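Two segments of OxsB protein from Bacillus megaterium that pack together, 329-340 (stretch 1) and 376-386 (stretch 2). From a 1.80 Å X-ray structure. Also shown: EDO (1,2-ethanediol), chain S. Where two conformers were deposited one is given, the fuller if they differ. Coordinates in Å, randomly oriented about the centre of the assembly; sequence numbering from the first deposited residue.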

ATOM      1  N   SER A 329      10.130 -14.202  -2.231  1.00 22.04           N
ATOM      2  CA  SER A 329      11.491 -13.731  -2.404  1.00 24.88           C
ATOM      3  C   SER A 329      11.449 -12.220  -2.566  1.00 26.93           C
ATOM      4  O   SER A 329      10.421 -11.656  -2.940  1.00 23.92           O
ATOM      5  N   TRP A 330      12.574 -11.573  -2.295  1.00 23.03           N
ATOM      6  CA  TRP A 330      12.652 -10.114  -2.277  1.00 28.83           C
ATOM      7  C   TRP A 330      13.435  -9.645  -3.499  1.00 24.72           C
ATOM      8  O   TRP A 330      14.565 -10.081  -3.718  1.00 25.88           O
ATOM      9  N   ARG A 331      12.824  -8.767  -4.299  1.00 22.46           N
ATOM     10  CA  ARG A 331      13.383  -8.297  -5.570  1.00 23.29           C
ATOM     11  C   ARG A 331      13.549  -6.778  -5.512  1.00 21.50           C
ATOM     12  O   ARG A 331      12.567  -6.039  -5.695  1.00 23.22           O
ATOM     13  N   PRO A 332      14.741  -6.269  -5.238  1.00 23.81           N
ATOM     14  CA  PRO A 332      14.928  -4.816  -5.117  1.00 23.93           C
ATOM     15  C   PRO A 332      15.201  -4.126  -6.439  1.00 23.42           C
ATOM     16  O   PRO A 332      15.809  -4.682  -7.358  1.00 24.39           O
ATOM     17  N   LEU A 333      14.721  -2.882  -6.527  1.00 23.28           N
ATOM     18  CA  LEU A 333      15.245  -1.953  -7.517  1.00 26.18           C
ATOM     19  C   LEU A 333      16.709  -1.648  -7.228  1.00 26.26           C
ATOM     20  O   LEU A 333      17.125  -1.559  -6.073  1.00 27.86           O
ATOM     21  N   SER A 334      17.497  -1.429  -8.289  1.00 25.75           N
ATOM     22  CA  SER A 334      18.855  -0.954  -8.070  1.00 30.36           C
ATOM     23  C   SER A 334      18.846   0.430  -7.420  1.00 24.91           C
ATOM     24  O   SER A 334      17.861   1.173  -7.490  1.00 26.62           O
ATOM     25  N   VAL A 335      19.966   0.762  -6.775  1.00 27.83           N
ATOM     26  CA  VAL A 335      20.117   2.083  -6.171  1.00 27.41           C
ATOM     27  C   VAL A 335      19.942   3.152  -7.234  1.00 34.03           C
ATOM     28  O   VAL A 335      19.261   4.160  -7.020  1.00 28.33           O
ATOM     29  N   GLU A 336      20.649   3.005  -8.355  0.50 31.96           N
ATOM     30  CA  GLU A 336      20.589   4.017  -9.405  0.50 31.19           C
ATOM     31  C   GLU A 336      19.159   4.220  -9.866  0.50 29.47           C
ATOM     32  O   GLU A 336      18.687   5.355  -9.994  0.50 29.08           O
ATOM     33  N   GLN A 337      18.441   3.120 -10.085  0.50 27.13           N
ATOM     34  CA  GLN A 337      17.074   3.203 -10.572  0.50 24.93           C
ATOM     35  C   GLN A 337      16.135   3.795  -9.526  0.50 23.62           C
ATOM     36  O   GLN A 337      15.274   4.621  -9.851  0.50 24.77           O
ATOM     37  N   THR A 338      16.257   3.343  -8.275  1.00 23.43           N
ATOM     38  CA  THR A 338      15.505   3.934  -7.164  1.00 21.16           C
ATOM     39  C   THR A 338      15.653   5.461  -7.167  1.00 20.99           C
ATOM     40  O   THR A 338      14.667   6.197  -7.058  1.00 22.41           O
ATOM     41  N   LEU A 339      16.884   5.950  -7.315  1.00 23.86           N
ATOM     42  CA  LEU A 339      17.104   7.395  -7.255  1.00 26.25           C
ATOM     43  C   LEU A 339      16.535   8.091  -8.484  1.00 27.89           C
ATOM     44  O   LEU A 339      16.000   9.208  -8.383  1.00 25.22           O
ATOM     45  N   LYS A 340      16.631   7.446  -9.654  1.00 24.92           N
ATOM     46  CA  LYS A 340      16.040   8.012 -10.862  1.00 27.73           C
ATOM     47  C   LYS A 340      14.523   8.094 -10.743  1.00 25.81           C
ATOM     48  O   LYS A 340      13.914   9.129 -11.051  1.00 23.36           O
ATOM     49  N   GLN A 376      23.802  -1.528   3.229  1.00 28.46           N
ATOM     50  CA  GLN A 376      24.581  -0.577   2.445  1.00 32.79           C
ATOM     51  C   GLN A 376      23.784  -0.053   1.258  1.00 29.48           C
ATOM     52  O   GLN A 376      23.956   1.100   0.857  1.00 28.36           O
ATOM     53  N   ARG A 377      22.904  -0.879   0.689  1.00 27.21           N
ATOM     54  CA  ARG A 377      22.021  -0.391  -0.362  1.00 28.23           C
ATOM     55  C   ARG A 377      21.134   0.746   0.146  1.00 23.74           C
ATOM     56  O   ARG A 377      20.939   1.751  -0.550  1.00 24.84           O
ATOM     57  N   ILE A 378      20.571   0.596   1.345  1.00 23.86           N
ATOM     58  CA  ILE A 378      19.722   1.658   1.888  1.00 24.19           C
ATOM     59  C   ILE A 378      20.548   2.918   2.135  1.00 27.09           C
ATOM     60  O   ILE A 378      20.122   4.035   1.815  1.00 26.35           O
ATOM     61  N   ILE A 379      21.743   2.758   2.710  1.00 27.43           N
ATOM     62  CA  ILE A 379      22.597   3.909   2.981  1.00 29.85           C
ATOM     63  C   ILE A 379      22.943   4.634   1.686  1.00 29.88           C
ATOM     64  O   ILE A 379      22.914   5.868   1.632  1.00 30.56           O
ATOM     65  N   ASP A 380      23.200   3.882   0.603  1.00 30.52           N
ATOM     66  CA  ASP A 380      23.464   4.505  -0.700  1.00 31.28           C
ATOM     67  C   ASP A 380      22.249   5.275  -1.236  1.00 29.53           C
ATOM     68  O   ASP A 380      22.397   6.362  -1.813  1.00 29.19           O
ATOM     69  N   ILE A 381      21.042   4.716  -1.095  1.00 30.32           N
ATOM     70  CA  ILE A 381      19.844   5.463  -1.486  1.00 27.93           C
ATOM     71  C   ILE A 381      19.730   6.746  -0.664  1.00 27.47           C
ATOM     72  O   ILE A 381      19.485   7.838  -1.206  1.00 27.60           O
ATOM     73  N   CYS A 382      19.942   6.638   0.649  1.00 24.88           N
ATOM     74  CA  CYS A 382      19.870   7.803   1.521  1.00 28.18           C
ATOM     75  C   CYS A 382      20.913   8.842   1.137  1.00 30.65           C
ATOM     76  O   CYS A 382      20.623  10.042   1.133  1.00 30.69           O
ATOM     77  N   GLU A 383      22.135   8.399   0.820  1.00 29.49           N
ATOM     78  CA  GLU A 383      23.169   9.335   0.392  1.00 30.57           C
ATOM     79  C   GLU A 383      22.758  10.047  -0.886  1.00 35.66           C
ATOM     80  O   GLU A 383      23.019  11.241  -1.047  1.00 35.45           O
ATOM     81  N   GLY A 384      22.095   9.327  -1.795  1.00 28.88           N
ATOM     82  CA  GLY A 384      21.582   9.956  -3.002  1.00 31.11           C
ATOM     83  C   GLY A 384      20.516  10.999  -2.715  1.00 30.41           C
ATOM     84  O   GLY A 384      20.502  12.069  -3.327  1.00 34.02           O
ATOM     85  N   LEU A 385      19.601  10.698  -1.788  1.00 26.08           N
ATOM     86  CA  LEU A 385      18.575  11.667  -1.413  1.00 28.22           C
ATOM     87  C   LEU A 385      19.196  12.897  -0.769  1.00 32.46           C
ATOM     88  O   LEU A 385      18.713  14.022  -0.958  1.00 33.52           O
ATOM     89  N   LEU A 386      20.267  12.697   0.001  1.00 29.10           N
ATOM     90  CA  LEU A 386      20.905  13.801   0.698  1.00 36.30           C
ATOM     91  C   LEU A 386      21.662  14.714  -0.262  1.00 37.47           C
ATOM     92  O   LEU A 386      21.981  15.848   0.107  1.00 39.46           O
TER

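The contact between the two stretches joins a polar anchor, built around R377, to a small apolar seam between helix 335-340 and helix 376-386, whose axes approach to 9.6 Å at an angle of 36°. In all, 453 Å² of surface is buried, and R377 contributes the largest share.

R377 points toward stretch 1 with chi1, chi2 and chi3 all t, an extended chain that carries its guanidinium to the loop before the first helix. There the carbonyl of L333 accepts two hydrogen bonds, from R377 NE to L333 O (3.1 Å) and from R377 NH2 to L333 O (2.8 Å). The acceptor lies near the guanidinium plane, at its edge, so one backbone oxygen satisfies two donors of a buried arginine. P332 CB, 3.6 Å from R377 NH2, and W330 CH2, 3.6 Å from R377 NH1, lie over one face of the group. Seen from the indole of W330 (chi1 t), however, R377 NH1 sits at the ring edge; the indole donor NE1 is satisfied elsewhere in the structure.

The start of the first helix provides for its own polar groups. S334, chi1 p, points away from stretch 2 and caps the helix, its OG accepting from Q337 N at 3.0 Å. Its carbonyl is also used twice: S334 O accepts from T338 N and from T338 OG1, each at 2.8 Å. With its hydroxyl donating back to the backbone, T338 (chi1 m) turns a methyl to the partner helix, placing CG2 3.9 Å from I381 CD1.

The apolar seam follows. V335, chi1 t, sets CG2 3.7 Å from R377 CG and 4.1 Å from I381 CG1, so the aliphatic part of the arginine also serves as packing surface. V335 CG1 meets D380 CB at 4.0 Å; the carboxylate of D380 (chi1 m) takes its hydrogen bond within its own helix, from Q376 NE2 to D380 OD1 at 2.8 Å. One turn beyond V335, L339 (chi1 m, chi2 t) reaches nearer with its end: CD2 lies 4.3 Å from I381 CG2 and 4.4 Å from L385 CG, while CD1 rests 3.8 Å from G384 CA. A CB on G384 would fall 2.3 Å from L339 CD1, a clash, so the bare glycine leaves room for the leucine.

Away from the interface, R331 NH2 donates to S329 O (3.1 Å), and S329 OG shares a hydrogen bond with O2 of the 1,2-ethanediol (2.8 Å), probably a molecule from the crystallisation liquor.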

ATOM      1  CB  SER A 329      12.160 -14.359  -3.632  1.00 32.29           C
ATOM      2  OG  SER A 329      11.409 -14.055  -4.796  1.00 36.70           O
ATOM      3  CB  TRP A 330      13.296  -9.644  -0.975  1.00 26.58           C
ATOM      4  CG  TRP A 330      13.326  -8.155  -0.764  1.00 23.72           C
ATOM      5  CD1 TRP A 330      12.272  -7.355  -0.433  1.00 25.73           C
ATOM      6  CD2 TRP A 330      14.484  -7.310  -0.801  1.00 24.02           C
ATOM      7  NE1 TRP A 330      12.699  -6.060  -0.277  1.00 23.60           N
ATOM      8  CE2 TRP A 330      14.047  -5.998  -0.517  1.00 24.33           C
ATOM      9  CE3 TRP A 330      15.842  -7.532  -1.066  1.00 23.83           C
ATOM     10  CZ2 TRP A 330      14.919  -4.918  -0.465  1.00 21.34           C
ATOM     11  CZ3 TRP A 330      16.709  -6.460  -1.016  1.00 30.93           C
ATOM     12  CH2 TRP A 330      16.242  -5.163  -0.732  1.00 28.41           C
ATOM     13  CB  ARG A 331      12.470  -8.683  -6.736  1.00 22.62           C
ATOM     14  CG  ARG A 331      12.200 -10.194  -6.864  1.00 24.57           C
ATOM     15  CD  ARG A 331      10.927 -10.630  -6.131  1.00 24.65           C
ATOM     16  NE  ARG A 331       9.710 -10.207  -6.834  1.00 28.98           N
ATOM     17  CZ  ARG A 331       8.488 -10.304  -6.323  1.00 26.60           C
ATOM     18  NH1 ARG A 331       7.429  -9.921  -7.033  1.00 24.94           N
ATOM     19  NH2 ARG A 331       8.320 -10.801  -5.094  1.00 27.98           N
ATOM     20  CB  PRO A 332      16.162  -4.707  -4.210  1.00 28.02           C
ATOM     21  CG  PRO A 332      16.968  -5.950  -4.597  1.00 25.13           C
ATOM     22  CD  PRO A 332      15.919  -7.021  -4.772  1.00 25.83           C
ATOM     23  CB  LEU A 333      14.455  -0.630  -7.485  1.00 27.71           C
ATOM     24  CG  LEU A 333      13.194  -0.383  -8.283  1.00 35.01           C
ATOM     25  CD1 LEU A 333      12.785   1.095  -8.162  1.00 23.34           C
ATOM     26  CD2 LEU A 333      13.393  -0.781  -9.729  1.00 27.40           C
ATOM     27  CB  SER A 334      19.644  -0.886  -9.383  1.00 32.43           C
ATOM     28  OG  SER A 334      19.204   0.194 -10.195  1.00 35.45           O
ATOM     29  CB  VAL A 335      21.488   2.205  -5.481  1.00 34.00           C
ATOM     30  CG1 VAL A 335      21.787   3.669  -5.109  1.00 32.07           C
ATOM     31  CG2 VAL A 335      21.568   1.291  -4.254  1.00 32.73           C
ATOM     32  CB  GLU A 336      21.481   3.606 -10.580  0.50 33.26           C
ATOM     33  CG  GLU A 336      21.449   4.554 -11.765  0.50 31.74           C
ATOM     34  CD  GLU A 336      22.331   4.069 -12.910  0.50 40.87           C
ATOM     35  OE1 GLU A 336      21.792   3.533 -13.903  0.50 39.33           O
ATOM     36  OE2 GLU A 336      23.566   4.206 -12.801  0.50 42.34           O
ATOM     37  CB  GLN A 337      16.608   1.811 -10.989  0.50 28.93           C
ATOM     38  CG  GLN A 337      15.250   1.789 -11.586  0.50 22.09           C
ATOM     39  CD  GLN A 337      15.185   2.515 -12.923  0.50 27.58           C
ATOM     40  OE1 GLN A 337      14.105   2.882 -13.378  0.50 28.76           O
ATOM     41  NE2 GLN A 337      16.338   2.707 -13.563  0.50 27.04           N
ATOM     42  CB  THR A 338      15.977   3.339  -5.830  1.00 23.62           C
ATOM     43  OG1 THR A 338      15.727   1.927  -5.823  1.00 23.96           O
ATOM     44  CG2 THR A 338      15.205   3.960  -4.640  1.00 24.58           C
ATOM     45  CB  LEU A 339      18.599   7.682  -7.095  1.00 25.59           C
ATOM     46  CG  LEU A 339      19.171   7.271  -5.728  1.00 22.34           C
ATOM     47  CD1 LEU A 339      20.698   7.372  -5.669  1.00 31.56           C
ATOM     48  CD2 LEU A 339      18.519   8.086  -4.603  1.00 23.35           C
ATOM     49  CB  LYS A 340      16.415   7.177 -12.090  1.00 25.71           C
ATOM     50  CG  LYS A 340      15.516   7.527 -13.297  1.00 27.56           C
ATOM     51  CD  LYS A 340      15.639   6.517 -14.419  1.00 33.40           C
ATOM     52  CE  LYS A 340      14.868   6.943 -15.664  1.00 28.69           C
ATOM     53  NZ  LYS A 340      13.382   7.030 -15.462  1.00 24.66           N
ATOM     54  CB  GLN A 376      25.894  -1.214   1.973  1.00 36.84           C
ATOM     55  CG  GLN A 376      26.848  -0.199   1.336  1.00 32.85           C
ATOM     56  CD  GLN A 376      27.222   0.913   2.304  1.00 41.95           C
ATOM     57  OE1 GLN A 376      27.551   0.654   3.463  1.00 42.63           O
ATOM     58  NE2 GLN A 376      27.151   2.158   1.843  1.00 36.35           N
ATOM     59  CB  ARG A 377      21.172  -1.544  -0.891  1.00 26.26           C
ATOM     60  CG  ARG A 377      20.072  -1.111  -1.832  1.00 26.76           C
ATOM     61  CD  ARG A 377      19.376  -2.292  -2.472  1.00 28.46           C
ATOM     62  NE  ARG A 377      18.201  -1.883  -3.236  1.00 25.59           N
ATOM     63  CZ  ARG A 377      17.023  -1.578  -2.693  1.00 23.43           C
ATOM     64  NH1 ARG A 377      16.856  -1.622  -1.367  1.00 24.43           N
ATOM     65  NH2 ARG A 377      16.003  -1.232  -3.474  1.00 24.61           N
ATOM     66  CB  ILE A 378      19.013   1.174   3.168  1.00 24.61           C
ATOM     67  CG1 ILE A 378      18.112  -0.042   2.881  1.00 25.79           C
ATOM     68  CG2 ILE A 378      18.203   2.326   3.813  1.00 24.24           C
ATOM     69  CD1 ILE A 378      17.003   0.200   1.852  1.00 25.53           C
ATOM     70  CB  ILE A 379      23.851   3.475   3.766  1.00 30.26           C
ATOM     71  CG1 ILE A 379      23.438   3.113   5.202  1.00 28.30           C
ATOM     72  CG2 ILE A 379      24.892   4.591   3.752  1.00 34.49           C
ATOM     73  CD1 ILE A 379      24.510   2.379   6.000  1.00 34.93           C
ATOM     74  CB  ASP A 380      23.901   3.439  -1.715  1.00 32.69           C
ATOM     75  CG  ASP A 380      25.282   2.859  -1.405  1.00 40.73           C
ATOM     76  OD1 ASP A 380      25.918   3.322  -0.438  1.00 35.06           O
ATOM     77  OD2 ASP A 380      25.723   1.933  -2.123  1.00 38.03           O
ATOM     78  CB  ILE A 381      18.595   4.574  -1.343  1.00 23.40           C
ATOM     79  CG1 ILE A 381      18.636   3.439  -2.373  1.00 27.30           C
ATOM     80  CG2 ILE A 381      17.300   5.419  -1.513  1.00 22.18           C
ATOM     81  CD1 ILE A 381      17.670   2.295  -2.076  1.00 28.64           C
ATOM     82  CB  CYS A 382      20.048   7.382   2.975  1.00 28.27           C
ATOM     83  SG  CYS A 382      18.637   6.465   3.626  1.00 28.45           S
ATOM     84  CB  GLU A 383      24.504   8.610   0.196  1.00 32.74           C
ATOM     85  CG  GLU A 383      25.197   8.275   1.512  1.00 39.75           C
ATOM     86  CD  GLU A 383      26.595   7.687   1.334  1.00 50.36           C
ATOM     87  OE1 GLU A 383      26.843   6.964   0.341  1.00 47.59           O
ATOM     88  OE2 GLU A 383      27.452   7.959   2.198  1.00 46.32           O
ATOM     89  CB  LEU A 385      17.562  11.018  -0.460  1.00 26.95           C
ATOM     90  CG  LEU A 385      16.633   9.985  -1.103  1.00 29.26           C
ATOM     91  CD1 LEU A 385      15.724   9.344  -0.060  1.00 25.31           C
ATOM     92  CD2 LEU A 385      15.791  10.666  -2.177  1.00 33.31           C
ATOM     93  CB  LEU A 386      21.828  13.250   1.786  1.00 31.81           C
ATOM     94  CG  LEU A 386      21.094  12.627   2.988  1.00 28.77           C
ATOM     95  CD1 LEU A 386      22.053  11.820   3.858  1.00 30.94           C
ATOM     96  CD2 LEU A 386      20.407  13.718   3.803  1.00 34.18           C
TER
HETATM   97  C1  EDO S 818       7.355 -17.109  -4.743  1.00 26.59           C
HETATM   98  O1  EDO S 818       6.670 -18.361  -4.653  1.00 56.65           O
HETATM   99  C2  EDO S 818       8.822 -17.247  -4.451  1.00 28.50           C
HETATM  100  O2  EDO S 818       9.524 -16.151  -5.028  1.00 42.50           O